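Glutathione S-transferase (Cupriavidus metallidurans, PDB 4MK3) probably catalyses the conjugation of glutathione to electrophilic compounds, as glutathione transferases do, and binds glutathione sulfinic acid. Local coordinates at residues L25-S28 with Y33-K36; E53-W56 with T61-R64; N66-V71 with A81-R86. One frame throughout, in Å; residues are numbered along the deposited sequence.

Interaction 1: residues L25-S28 with Y33-K36; sequences LYAS and YARK. With GSF (L-gamma-glutamyl-3-sulfino-L-alanylglycine), chain E.
Ala-27 and Ala-34 meet methyl to methyl, CB to CB at 3.7 Å, where the first strand of the thioredoxin-like N-terminal domain faces the helix that follows it. Strand 24-27, helix 32-44 and strand 49-52 make a beta-alpha-beta unit, and here its first strand and helix come into direct contact. Alanine suits both places because a single carbon on each side lets the backbones draw near: the CA atoms of Ala-27 and Ala-34 are 5.7 Å apart. Leu-25 also points to the helix, but it packs on Val-37 and Arg-38, further along.

Toward Ser-28 the contact thins. Its backbone O still lies 4.0 Å from CB of Ala-34, yet its partly exposed side chain belongs to the turn, OG taking a hydrogen bond from the backbone N of Ser-31.

Tyr-33 serves the glutathione site rather than the strand. With CG anti to its own carbonyl carbon (chi1 -52°), its ring turns one face to the ligand, whose CB1 stands over the centre, while OH is hydrogen-bonded to Asp-124. The sulfinate arrives differently, in the ring plane at the edge: ligand O2S is 3.1 Å from Tyr-33 CD2.

Interaction 2: residues E53-W56 with T61-R64; sequences ENVW and TIGR. With GSF (L-gamma-glutamyl-3-sulfino-L-alanylglycine), chain E.
Glu-53 and Thr-61 supply the one polar bond between the two segments: the backbone N of Thr-61 donates to Glu-53 OE2 at 3.0 Å. The bond is fairly straight and meets the oxygen from above the carboxylate plane, 38° out of it. The same OE2 is hydrogen-bonded to Thr-60 OG1, so a single oxygen is gripped twice by the incoming loop. Glutamate has the length to reach the loop, and the bend at chi2 (63°) turns its carboxylate to Thr-61. Were Glu-53 cut back to an alanine, Thr-61 N and the Thr-60 hydroxyl would probably lose this partner and the loop would be freer to move.

Apolar contact lies beside it. The methyl Val-55 CG1 touches Ile-62 CG2 at 4.1 Å, and the aliphatic part of Glu-53 adds CG against Ile-62 CB at 4.2 Å. Both branched residues also pack on Val-71. This is the long connection that leads from the beta-alpha-beta unit of the thioredoxin-like domain to strand 73-75; Asn-54 shapes its start with an Asx turn, OD1 accepting from Trp-56 N.

Ligand contacts come from the same corner. Val-55 CG2 approaches O2 of the ligand to 3.4 Å, while Trp-56 lays one ring face against the glycyl end, below ligand CA3. Arg-148 of the second subunit packs on Trp-56, and its NH2 is hydrogen-bonded to Val-55 O.

Interaction 3: residues N66-V71 with A81-R86; sequences NPLGKV and AVFDSR. With GSF (L-gamma-glutamyl-3-sulfino-L-alanylglycine), chain E.
An amide-on-aromatic stack, Asn-66 laid over Phe-83, joins the loop before strand 73-75 to the link between strand 81-82 and helix 85-94, in the glutathione-binding thioredoxin-like domain. The amide and ring planes are only 13° apart, and Asn-66 OD1 lies 3.5 Å above the Phe-83 ring, over its centre. Pro-67 and Leu-68 add apolar contacts with the ring, both crossing the phenylalanine at about a right angle: Pro-67 CD is 3.9 Å from Phe-83 CZ, and Leu-68 CD1 is 4.1 Å from Phe-83 CE1.

Asparagine suits this place because its amide is pinned from both ends. The side chain of Asn-66 extends away from its own N (chi1 -178°), which sets OD1 to accept from Leu-68 N at 2.9 Å, an Asx turn, while ND2 of Asn-66 donates to Lys-70 O at 2.9 Å. The rotation of the amide is thereby fixed, and so is the flat group that Phe-83 stacks on. A type I turn carries the chain to Gly-69, whose positive phi (74°) a glycine tolerates readily.

Beyond the stack, each segment presents polar groups to the ligand. Val-71 pairs its backbone N and O with ligand O2 and N2, like the next strand of a sheet. Lys-70 NZ reaches both O32 and OE1, and its charge suits the glycyl carboxylate. Asp-84 is the N-cap of helix 85-94: OD1 accepts weakly from Arg-86 N and is salt-bridged to Arg-86 of the second subunit, while OD2 takes the ligand amino group N1, which suits a carboxylate. At the first turn of the helix the backbone N of Ser-85 donates to O11 of the glutamyl carboxylate, and Ser-85 OG donates to the other oxygen, O12, at 2.7 Å.

How the interactions relate
From the N terminus the three contacts follow one another in series, none nested in or crossing another. Interaction 1 closes the short turn from strand 24-27 into helix 32-44. Interaction 2 closes a loop just after strand 49-52, whose neighbour in the sheet is strand 24-27; Ala-27 O and Glu-53 N, 2.9 Å apart, probably share a hydrogen bond. Interaction 3 spans strand 73-75 and brings in helix 85-94. It meets interaction 1 where Val-71 CG1 packs against Tyr-26 O and Lys-36 NZ is hydrogen-bonded to Ser-85 OG, and interaction 2 where Ile-62 CG1 packs against Lys-70 O. All three contacts include residues that touch the same bound ligand, and interactions 2 and 3 also touch the second subunit.

Interaction 1: residues L25-S28 with Y33-K36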
ATOM      1  N   LEU A  25     -11.707   9.517  12.757  1.00 18.72           N
ATOM      2  CA  LEU A  25     -10.856   9.443  11.585  1.00 18.49           C
ATOM      3  C   LEU A  25      -9.944  10.650  11.533  1.00 19.46           C
ATOM      4  O   LEU A  25     -10.404  11.793  11.406  1.00 19.86           O
ATOM      5  CB  LEU A  25     -11.663   9.379  10.285  1.00 17.23           C
ATOM      6  CG  LEU A  25     -10.825   9.168   9.028  1.00 18.92           C
ATOM      7  CD1 LEU A  25     -10.318   7.760   8.924  1.00 19.43           C
ATOM      8  CD2 LEU A  25     -11.635   9.554   7.766  1.00 19.26           C
ATOM      9  N   TYR A  26      -8.652  10.377  11.654  1.00 17.83           N
ATOM     10  CA  TYR A  26      -7.620  11.364  11.476  1.00 17.28           C
ATOM     11  C   TYR A  26      -7.318  11.439   9.996  1.00 18.37           C
ATOM     12  O   TYR A  26      -6.973  10.449   9.357  1.00 18.43           O
ATOM     13  CB  TYR A  26      -6.361  11.010  12.300  1.00 19.88           C
ATOM     14  CG  TYR A  26      -6.542  11.247  13.757  1.00 22.22           C
ATOM     15  CD1 TYR A  26      -7.157  10.295  14.556  1.00 22.17           C
ATOM     16  CD2 TYR A  26      -6.154  12.450  14.336  1.00 24.39           C
ATOM     17  CE1 TYR A  26      -7.344  10.515  15.896  1.00 22.39           C
ATOM     18  CE2 TYR A  26      -6.341  12.683  15.672  1.00 24.44           C
ATOM     19  CZ  TYR A  26      -6.942  11.725  16.447  1.00 19.94           C
ATOM     20  OH  TYR A  26      -7.085  12.021  17.793  1.00 26.37           O
ATOM     21  N   ALA A  27      -7.481  12.632   9.451  1.00 17.99           N
ATOM     22  CA  ALA A  27      -7.493  12.790   8.012  1.00 17.02           C
ATOM     23  C   ALA A  27      -7.290  14.237   7.666  1.00 16.81           C
ATOM     24  O   ALA A  27      -7.088  15.051   8.526  1.00 19.96           O
ATOM     25  CB  ALA A  27      -8.814  12.302   7.467  1.00 20.94           C
ATOM     26  N   SER A  28      -7.334  14.553   6.381  1.00 21.36           N
ATOM     27  CA  SER A  28      -7.378  15.937   5.954  1.00 21.43           C
ATOM     28  C   SER A  28      -8.413  15.986   4.843  1.00 20.23           C
ATOM     29  O   SER A  28      -8.797  14.946   4.292  1.00 22.60           O
ATOM     30  CB  SER A  28      -6.021  16.411   5.463  1.00 21.67           C
ATOM     31  OG  SER A  28      -5.737  15.811   4.212  1.00 24.28           O
ATOM     32  N   TYR A  33      -6.214   9.591  -0.239  1.00 15.17           N
ATOM     33  CA  TYR A  33      -6.353   8.322   0.459  1.00 14.00           C
ATOM     34  C   TYR A  33      -7.416   8.436   1.537  1.00 14.05           C
ATOM     35  O   TYR A  33      -8.195   7.506   1.750  1.00 15.19           O
ATOM     36  CB  TYR A  33      -5.018   7.898   1.095  1.00 15.94           C
ATOM     37  CG  TYR A  33      -3.804   7.874   0.178  1.00 15.98           C
ATOM     38  CD1 TYR A  33      -3.480   6.765  -0.571  1.00 17.94           C
ATOM     39  CD2 TYR A  33      -2.949   8.952   0.153  1.00 17.92           C
ATOM     40  CE1 TYR A  33      -2.331   6.770  -1.369  1.00 16.23           C
ATOM     41  CE2 TYR A  33      -1.836   8.975  -0.616  1.00 18.54           C
ATOM     42  CZ  TYR A  33      -1.520   7.891  -1.372  1.00 17.37           C
ATOM     43  OH  TYR A  33      -0.372   7.923  -2.125  1.00 19.63           O
ATOM     44  N   ALA A  34      -7.422   9.553   2.247  1.00 15.66           N
ATOM     45  CA  ALA A  34      -8.452   9.768   3.240  1.00 16.12           C
ATOM     46  C   ALA A  34      -9.809   9.958   2.570  1.00 14.83           C
ATOM     47  O   ALA A  34     -10.833   9.524   3.104  1.00 15.52           O
ATOM     48  CB  ALA A  34      -8.126  10.968   4.110  1.00 18.95           C
ATOM     49  N   ARG A  35      -9.828  10.549   1.371  1.00 15.67           N
ATOM     50  CA  ARG A  35     -11.107  10.731   0.685  1.00 14.59           C
ATOM     51  C   ARG A  35     -11.718   9.384   0.333  1.00 14.82           C
ATOM     52  O   ARG A  35     -12.917   9.192   0.458  1.00 14.73           O
ATOM     53  CB  ARG A  35     -10.992  11.584  -0.571  1.00 14.23           C
ATOM     54  CG  ARG A  35     -12.369  11.915  -1.147  1.00 14.80           C
ATOM     55  CD  ARG A  35     -12.303  12.564  -2.489  1.00 14.92           C
ATOM     56  NE  ARG A  35     -13.603  13.095  -2.882  1.00 16.07           N
ATOM     57  CZ  ARG A  35     -13.803  13.817  -3.963  1.00 17.28           C
ATOM     58  NH1 ARG A  35     -12.794  14.041  -4.805  1.00 19.25           N
ATOM     59  NH2 ARG A  35     -14.994  14.323  -4.218  1.00 16.77           N
ATOM     60  N   LYS A  36     -10.880   8.447  -0.094  1.00 14.32           N
ATOM     61  CA  LYS A  36     -11.355   7.095  -0.354  1.00 14.14           C
ATOM     62  C   LYS A  36     -12.073   6.503   0.852  1.00 14.88           C
ATOM     63  O   LYS A  36     -13.170   5.943   0.746  1.00 14.28           O
ATOM     64  CB  LYS A  36     -10.187   6.200  -0.800  1.00 14.70           C
ATOM     65  CG  LYS A  36     -10.560   4.737  -1.021  1.00 14.59           C
ATOM     66  CD  LYS A  36      -9.370   3.884  -1.487  1.00 17.68           C
ATOM     67  CE  LYS A  36      -8.285   3.873  -0.434  1.00 18.91           C
ATOM     68  NZ  LYS A  36      -7.185   2.913  -0.736  1.00 15.52           N
TER
HETATM   69  CB1 GSF E 304      -0.640   6.370   2.194  1.00 16.61           C
HETATM   70  CG1 GSF E 304      -1.200   7.572   2.943  1.00 16.22           C
HETATM   71  CD1 GSF E 304      -0.348   8.810   2.773  1.00 17.59           C
HETATM   72  OE1 GSF E 304       0.751   8.807   2.254  1.00 20.10           O
HETATM   73  C1  GSF E 304      -2.605   4.910   2.604  1.00 16.47           C
HETATM   74  O11 GSF E 304      -3.390   5.433   3.436  1.00 15.91           O
HETATM   75  O12 GSF E 304      -3.080   4.283   1.621  1.00 15.70           O
HETATM   76  N1  GSF E 304      -0.422   3.936   2.152  1.00 16.24           N
HETATM   77  CA1 GSF E 304      -1.118   5.050   2.792  1.00 15.16           C
HETATM   78  N2  GSF E 304      -0.900   9.997   3.230  1.00 18.43           N
HETATM   79  CA2 GSF E 304      -0.161  11.213   3.169  1.00 17.64           C
HETATM   80  CB2 GSF E 304      -1.095  12.378   3.162  1.00 18.46           C
HETATM   81  SG2 GSF E 304      -1.880  12.660   1.616  1.00 26.42           S
HETATM   82  O1S GSF E 304      -2.277  14.078   1.610  1.00 36.97           O
HETATM   83  O2S GSF E 304      -3.046  11.736   1.491  1.00 28.97           O
HETATM   84  C2  GSF E 304       0.616  11.426   4.450  1.00 18.79           C
HETATM   85  O2  GSF E 304       0.074  11.281   5.542  1.00 18.03           O
HETATM   86  N3  GSF E 304       1.949  11.804   4.338  1.00 19.30           N
HETATM   87  CA3 GSF E 304       2.710  12.075   5.524  1.00 18.38           C
HETATM   88  C3  GSF E 304       4.116  11.467   5.466  1.00 20.89           C
HETATM   89  O31 GSF E 304       4.955  11.821   6.347  1.00 22.42           O
HETATM   90  O32 GSF E 304       4.435  10.645   4.581  1.00 24.58           O

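Interaction 2: residues E53-W56 with T61-R64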
ATOM      1  N   GLU A  53      -5.998  16.706  10.585  1.00 20.16           N
ATOM      2  CA  GLU A  53      -4.658  16.629  11.145  1.00 22.41           C
ATOM      3  C   GLU A  53      -3.668  16.959  10.035  1.00 20.18           C
ATOM      4  O   GLU A  53      -3.708  16.315   8.982  1.00 24.40           O
ATOM      5  CB  GLU A  53      -4.434  15.198  11.655  1.00 26.22           C
ATOM      6  CG  GLU A  53      -3.087  14.943  12.298  1.00 34.18           C
ATOM      7  CD  GLU A  53      -2.851  15.770  13.551  1.00 35.41           C
ATOM      8  OE1 GLU A  53      -3.827  16.213  14.215  1.00 38.07           O
ATOM      9  OE2 GLU A  53      -1.669  16.023  13.855  1.00 30.29           O
ATOM     10  N   ASN A  54      -2.832  17.974  10.235  1.00 21.49           N
ATOM     11  CA  ASN A  54      -1.734  18.304   9.306  1.00 21.99           C
ATOM     12  C   ASN A  54      -0.463  17.531   9.613  1.00 21.22           C
ATOM     13  O   ASN A  54       0.355  17.930  10.461  1.00 22.36           O
ATOM     14  CB  ASN A  54      -1.424  19.799   9.316  1.00 29.26           C
ATOM     15  CG  ASN A  54      -0.304  20.172   8.359  1.00 27.87           C
ATOM     16  OD1 ASN A  54       0.131  19.359   7.549  1.00 28.28           O
ATOM     17  ND2 ASN A  54       0.163  21.411   8.451  1.00 36.19           N
ATOM     18  N   VAL A  55      -0.301  16.429   8.889  1.00 20.29           N
ATOM     19  CA  VAL A  55       0.801  15.508   9.129  1.00 18.28           C
ATOM     20  C   VAL A  55       2.163  16.083   8.766  1.00 18.65           C
ATOM     21  O   VAL A  55       3.183  15.518   9.134  1.00 21.62           O
ATOM     22  CB  VAL A  55       0.599  14.176   8.393  1.00 21.60           C
ATOM     23  CG1 VAL A  55      -0.637  13.480   8.925  1.00 26.01           C
ATOM     24  CG2 VAL A  55       0.508  14.401   6.910  1.00 22.94           C
ATOM     25  N   TRP A  56       2.184  17.203   8.043  1.00 19.39           N
ATOM     26  CA  TRP A  56       3.449  17.839   7.663  1.00 23.17           C
ATOM     27  C   TRP A  56       3.894  18.911   8.643  1.00 23.91           C
ATOM     28  O   TRP A  56       4.985  19.458   8.506  1.00 27.74           O
ATOM     29  CB  TRP A  56       3.353  18.426   6.255  1.00 24.04           C
ATOM     30  CG  TRP A  56       3.090  17.357   5.257  1.00 29.39           C
ATOM     31  CD1 TRP A  56       1.908  17.085   4.654  1.00 31.01           C
ATOM     32  CD2 TRP A  56       4.025  16.389   4.775  1.00 25.44           C
ATOM     33  NE1 TRP A  56       2.041  16.005   3.816  1.00 33.11           N
ATOM     34  CE2 TRP A  56       3.335  15.561   3.875  1.00 26.91           C
ATOM     35  CE3 TRP A  56       5.379  16.147   5.015  1.00 32.49           C
ATOM     36  CZ2 TRP A  56       3.953  14.499   3.205  1.00 30.37           C
ATOM     37  CZ3 TRP A  56       5.991  15.088   4.347  1.00 35.74           C
ATOM     38  CH2 TRP A  56       5.278  14.285   3.462  1.00 31.68           C
ATOM     39  N   THR A  61       0.404  15.270  15.899  1.00 24.79           N
ATOM     40  CA  THR A  61       0.332  14.232  16.917  1.00 24.79           C
ATOM     41  C   THR A  61      -0.097  12.913  16.311  1.00 23.84           C
ATOM     42  O   THR A  61      -0.482  11.999  17.025  1.00 22.07           O
ATOM     43  CB  THR A  61      -0.650  14.611  18.040  1.00 25.49           C
ATOM     44  OG1 THR A  61      -1.943  14.819  17.471  1.00 33.27           O
ATOM     45  CG2 THR A  61      -0.189  15.859  18.764  1.00 31.56           C
ATOM     46  N   ILE A  62      -0.026  12.806  14.994  1.00 19.40           N
ATOM     47  CA  ILE A  62      -0.498  11.599  14.319  1.00 18.34           C
ATOM     48  C   ILE A  62       0.263  10.342  14.793  1.00 19.83           C
ATOM     49  O   ILE A  62      -0.302   9.249  14.824  1.00 19.56           O
ATOM     50  CB  ILE A  62      -0.404  11.751  12.775  1.00 19.61           C
ATOM     51  CG1 ILE A  62      -1.034  10.555  12.022  1.00 20.93           C
ATOM     52  CG2 ILE A  62       1.039  11.902  12.340  1.00 20.46           C
ATOM     53  CD1 ILE A  62      -2.516  10.361  12.255  1.00 23.02           C
ATOM     54  N   GLY A  63       1.516  10.516  15.194  1.00 22.88           N
ATOM     55  CA  GLY A  63       2.355   9.414  15.643  1.00 22.71           C
ATOM     56  C   GLY A  63       1.878   8.685  16.895  1.00 25.93           C
ATOM     57  O   GLY A  63       2.330   7.571  17.171  1.00 26.77           O
ATOM     58  N   ARG A  64       0.950   9.290  17.628  1.00 21.94           N
ATOM     59  CA  ARG A  64       0.286   8.622  18.752  1.00 26.31           C
ATOM     60  C   ARG A  64      -0.476   7.400  18.280  1.00 21.76           C
ATOM     61  O   ARG A  64      -0.721   6.460  19.058  1.00 23.81           O
ATOM     62  CB  ARG A  64      -0.747   9.545  19.419  1.00 28.20           C
ATOM     63  CG  ARG A  64      -0.235  10.824  20.016  1.00 35.01           C
ATOM     64  CD  ARG A  64      -1.408  11.587  20.636  1.00 31.68           C
ATOM     65  NE  ARG A  64      -2.146  10.728  21.573  1.00 41.38           N
ATOM     66  CZ  ARG A  64      -3.414  10.904  21.936  1.00 37.34           C
ATOM     67  NH1 ARG A  64      -4.120  11.923  21.469  1.00 41.68           N
ATOM     68  NH2 ARG A  64      -3.979  10.048  22.774  1.00 40.90           N
TER
HETATM   69  CB1 GSF E 304      -0.640   6.370   2.194  1.00 16.61           C
HETATM   70  CG1 GSF E 304      -1.200   7.572   2.943  1.00 16.22           C
HETATM   71  CD1 GSF E 304      -0.348   8.810   2.773  1.00 17.59           C
HETATM   72  OE1 GSF E 304       0.751   8.807   2.254  1.00 20.10           O
HETATM   73  C1  GSF E 304      -2.605   4.910   2.604  1.00 16.47           C
HETATM   74  O11 GSF E 304      -3.390   5.433   3.436  1.00 15.91           O
HETATM   75  O12 GSF E 304      -3.080   4.283   1.621  1.00 15.70           O
HETATM   76  N1  GSF E 304      -0.422   3.936   2.152  1.00 16.24           N
HETATM   77  CA1 GSF E 304      -1.118   5.050   2.792  1.00 15.16           C
HETATM   78  N2  GSF E 304      -0.900   9.997   3.230  1.00 18.43           N
HETATM   79  CA2 GSF E 304      -0.161  11.213   3.169  1.00 17.64           C
HETATM   80  CB2 GSF E 304      -1.095  12.378   3.162  1.00 18.46           C
HETATM   81  SG2 GSF E 304      -1.880  12.660   1.616  1.00 26.42           S
HETATM   82  O1S GSF E 304      -2.277  14.078   1.610  1.00 36.97           O
HETATM   83  O2S GSF E 304      -3.046  11.736   1.491  1.00 28.97           O
HETATM   84  C2  GSF E 304       0.616  11.426   4.450  1.00 18.79           C
HETATM   85  O2  GSF E 304       0.074  11.281   5.542  1.00 18.03           O
HETATM   86  N3  GSF E 304       1.949  11.804   4.338  1.00 19.30           N
HETATM   87  CA3 GSF E 304       2.710  12.075   5.524  1.00 18.38           C
HETATM   88  C3  GSF E 304       4.116  11.467   5.466  1.00 20.89           C
HETATM   89  O31 GSF E 304       4.955  11.821   6.347  1.00 22.42           O
HETATM   90  O32 GSF E 304       4.435  10.645   4.581  1.00 24.58           O

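Interaction 3: residues N66-V71 with A81-R86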
ATOM      1  N   ASN A  66      -0.596   6.385  14.433  1.00 18.70           N
ATOM      2  CA  ASN A  66       0.011   5.725  13.276  1.00 16.05           C
ATOM      3  C   ASN A  66       1.502   6.005  13.317  1.00 17.98           C
ATOM      4  O   ASN A  66       1.934   7.136  13.028  1.00 18.02           O
ATOM      5  CB  ASN A  66      -0.578   6.232  11.960  1.00 15.90           C
ATOM      6  CG  ASN A  66       0.008   5.517  10.762  1.00 15.82           C
ATOM      7  OD1 ASN A  66       0.873   4.663  10.920  1.00 16.06           O
ATOM      8  ND2 ASN A  66      -0.448   5.867   9.570  1.00 17.82           N
ATOM      9  N   PRO A  67       2.320   4.998  13.672  1.00 16.55           N
ATOM     10  CA  PRO A  67       3.765   5.231  13.717  1.00 17.36           C
ATOM     11  C   PRO A  67       4.376   5.626  12.380  1.00 16.12           C
ATOM     12  O   PRO A  67       5.480   6.180  12.349  1.00 19.24           O
ATOM     13  CB  PRO A  67       4.338   3.893  14.178  1.00 22.07           C
ATOM     14  CG  PRO A  67       3.313   2.909  13.871  1.00 24.24           C
ATOM     15  CD  PRO A  67       1.972   3.601  13.963  1.00 18.29           C
ATOM     16  N   LEU A  68       3.669   5.353  11.294  1.00 16.44           N
ATOM     17  CA  LEU A  68       4.146   5.737   9.968  1.00 15.78           C
ATOM     18  C   LEU A  68       3.935   7.219   9.710  1.00 16.33           C
ATOM     19  O   LEU A  68       4.403   7.744   8.699  1.00 17.14           O
ATOM     20  CB  LEU A  68       3.440   4.945   8.872  1.00 15.80           C
ATOM     21  CG  LEU A  68       3.506   3.417   8.987  1.00 16.33           C
ATOM     22  CD1 LEU A  68       2.633   2.793   7.910  1.00 15.30           C
ATOM     23  CD2 LEU A  68       4.952   2.920   8.921  1.00 15.67           C
ATOM     24  N   GLY A  69       3.187   7.884  10.585  1.00 16.13           N
ATOM     25  CA  GLY A  69       3.041   9.323  10.484  1.00 17.05           C
ATOM     26  C   GLY A  69       2.145   9.782   9.367  1.00 19.07           C
ATOM     27  O   GLY A  69       2.312  10.898   8.872  1.00 18.22           O
ATOM     28  N   LYS A  70       1.194   8.937   8.978  1.00 17.04           N
ATOM     29  CA  LYS A  70       0.342   9.213   7.826  1.00 16.36           C
ATOM     30  C   LYS A  70      -1.137   9.202   8.164  1.00 17.63           C
ATOM     31  O   LYS A  70      -1.577   8.540   9.112  1.00 17.24           O
ATOM     32  CB  LYS A  70       0.614   8.205   6.693  1.00 15.79           C
ATOM     33  CG  LYS A  70       1.993   8.334   6.090  1.00 18.65           C
ATOM     34  CD  LYS A  70       2.270   7.213   5.111  1.00 18.56           C
ATOM     35  CE  LYS A  70       3.577   7.395   4.455  1.00 18.95           C
ATOM     36  NZ  LYS A  70       3.450   8.428   3.391  1.00 24.32           N
ATOM     37  N   VAL A  71      -1.900   9.972   7.395  1.00 16.46           N
ATOM     38  CA  VAL A  71      -3.348   9.861   7.379  1.00 17.49           C
ATOM     39  C   VAL A  71      -3.771   9.214   6.067  1.00 15.91           C
ATOM     40  O   VAL A  71      -3.073   9.350   5.053  1.00 17.09           O
ATOM     41  CB  VAL A  71      -4.053  11.224   7.539  1.00 16.62           C
ATOM     42  CG1 VAL A  71      -3.840  11.749   8.941  1.00 19.01           C
ATOM     43  CG2 VAL A  71      -3.579  12.233   6.503  1.00 20.99           C
ATOM     44  N   ALA A  81      -5.859   1.610  16.893  1.00 22.87           N
ATOM     45  CA  ALA A  81      -5.612   2.418  15.702  1.00 19.39           C
ATOM     46  C   ALA A  81      -5.503   1.547  14.460  1.00 20.12           C
ATOM     47  O   ALA A  81      -4.831   0.517  14.508  1.00 26.26           O
ATOM     48  CB  ALA A  81      -4.338   3.250  15.882  1.00 29.71           C
ATOM     49  N   VAL A  82      -6.154   1.976  13.385  1.00 17.30           N
ATOM     50  CA  VAL A  82      -6.216   1.223  12.125  1.00 16.53           C
ATOM     51  C   VAL A  82      -5.631   2.081  10.999  1.00 16.87           C
ATOM     52  O   VAL A  82      -6.007   3.243  10.809  1.00 17.07           O
ATOM     53  CB  VAL A  82      -7.694   0.880  11.739  1.00 18.55           C
ATOM     54  CG1 VAL A  82      -7.760   0.135  10.396  1.00 23.20           C
ATOM     55  CG2 VAL A  82      -8.395   0.100  12.825  1.00 24.83           C
ATOM     56  N   PHE A  83      -4.751   1.473  10.203  1.00 15.19           N
ATOM     57  CA  PHE A  83      -4.163   2.100   9.026  1.00 15.31           C
ATOM     58  C   PHE A  83      -3.676   0.947   8.144  1.00 13.46           C
ATOM     59  O   PHE A  83      -3.581  -0.175   8.641  1.00 14.16           O
ATOM     60  CB  PHE A  83      -3.003   3.037   9.459  1.00 15.36           C
ATOM     61  CG  PHE A  83      -1.978   2.363  10.316  1.00 14.55           C
ATOM     62  CD1 PHE A  83      -0.905   1.689   9.778  1.00 15.46           C
ATOM     63  CD2 PHE A  83      -2.089   2.387  11.705  1.00 14.87           C
ATOM     64  CE1 PHE A  83       0.021   1.029  10.567  1.00 17.58           C
ATOM     65  CE2 PHE A  83      -1.162   1.759  12.499  1.00 16.41           C
ATOM     66  CZ  PHE A  83      -0.102   1.058  11.942  1.00 17.61           C
ATOM     67  N   ASP A  84      -3.395   1.153   6.852  1.00 13.55           N
ATOM     68  CA  ASP A  84      -3.575   2.398   6.098  1.00 13.57           C
ATOM     69  C   ASP A  84      -4.965   2.465   5.453  1.00 12.17           C
ATOM     70  O   ASP A  84      -5.889   1.783   5.894  1.00 12.84           O
ATOM     71  CB  ASP A  84      -2.439   2.493   5.060  1.00 13.36           C
ATOM     72  CG  ASP A  84      -2.525   1.430   3.973  1.00 15.35           C
ATOM     73  OD1 ASP A  84      -3.358   0.523   4.062  1.00 14.55           O
ATOM     74  OD2 ASP A  84      -1.730   1.525   3.023  1.00 16.69           O
ATOM     75  N   SER A  85      -5.124   3.284   4.406  1.00 13.24           N
ATOM     76  CA  SER A  85      -6.444   3.472   3.800  1.00 12.62           C
ATOM     77  C   SER A  85      -7.070   2.186   3.312  1.00 13.08           C
ATOM     78  O   SER A  85      -8.273   2.037   3.375  1.00 14.32           O
ATOM     79  CB  SER A  85      -6.395   4.499   2.665  1.00 14.75           C
ATOM     80  OG  SER A  85      -5.714   3.991   1.500  1.00 14.51           O
ATOM     81  N   ARG A  86      -6.271   1.262   2.808  1.00 13.66           N
ATOM     82  CA  ARG A  86      -6.831   0.003   2.313  1.00 13.34           C
ATOM     83  C   ARG A  86      -7.376  -0.850   3.435  1.00 14.47           C
ATOM     84  O   ARG A  86      -8.427  -1.494   3.298  1.00 16.27           O
ATOM     85  CB  ARG A  86      -5.779  -0.812   1.594  1.00 15.02           C
ATOM     86  CG  ARG A  86      -5.182  -0.135   0.457  1.00 16.44           C
ATOM     87  CD  ARG A  86      -4.483  -1.204  -0.373  1.00 19.93           C
ATOM     88  NE  ARG A  86      -3.534  -0.618  -1.248  1.00 26.01           N
ATOM     89  CZ  ARG A  86      -2.648  -1.321  -1.936  1.00 22.20           C
ATOM     90  NH1 ARG A  86      -2.626  -2.646  -1.822  1.00 17.62           N
ATOM     91  NH2 ARG A  86      -1.813  -0.687  -2.753  1.00 24.74           N
TER
HETATM   92  CB1 GSF E 304      -0.640   6.370   2.194  1.00 16.61           C
HETATM   93  CG1 GSF E 304      -1.200   7.572   2.943  1.00 16.22           C
HETATM   94  CD1 GSF E 304      -0.348   8.810   2.773  1.00 17.59           C
HETATM   95  OE1 GSF E 304       0.751   8.807   2.254  1.00 20.10           O
HETATM   96  C1  GSF E 304      -2.605   4.910   2.604  1.00 16.47           C
HETATM   97  O11 GSF E 304      -3.390   5.433   3.436  1.00 15.91           O
HETATM   98  O12 GSF E 304      -3.080   4.283   1.621  1.00 15.70           O
HETATM   99  N1  GSF E 304      -0.422   3.936   2.152  1.00 16.24           N
HETATM  100  CA1 GSF E 304      -1.118   5.050   2.792  1.00 15.16           C
HETATM  101  N2  GSF E 304      -0.900   9.997   3.230  1.00 18.43           N
HETATM  102  CA2 GSF E 304      -0.161  11.213   3.169  1.00 17.64           C
HETATM  103  CB2 GSF E 304      -1.095  12.378   3.162  1.00 18.46           C
HETATM  104  SG2 GSF E 304      -1.880  12.660   1.616  1.00 26.42           S
HETATM  105  O1S GSF E 304      -2.277  14.078   1.610  1.00 36.97           O
HETATM  106  O2S GSF E 304      -3.046  11.736   1.491  1.00 28.97           O
HETATM  107  C2  GSF E 304       0.616  11.426   4.450  1.00 18.79           C
HETATM  108  O2  GSF E 304       0.074  11.281   5.542  1.00 18.03           O
HETATM  109  N3  GSF E 304       1.949  11.804   4.338  1.00 19.30           N
HETATM  110  CA3 GSF E 304       2.710  12.075   5.524  1.00 18.38           C
HETATM  111  C3  GSF E 304       4.116  11.467   5.466  1.00 20.89           C
HETATM  112  O31 GSF E 304       4.955  11.821   6.347  1.00 22.42           O
HETATM  113  O32 GSF E 304       4.435  10.645   4.581  1.00 24.58           O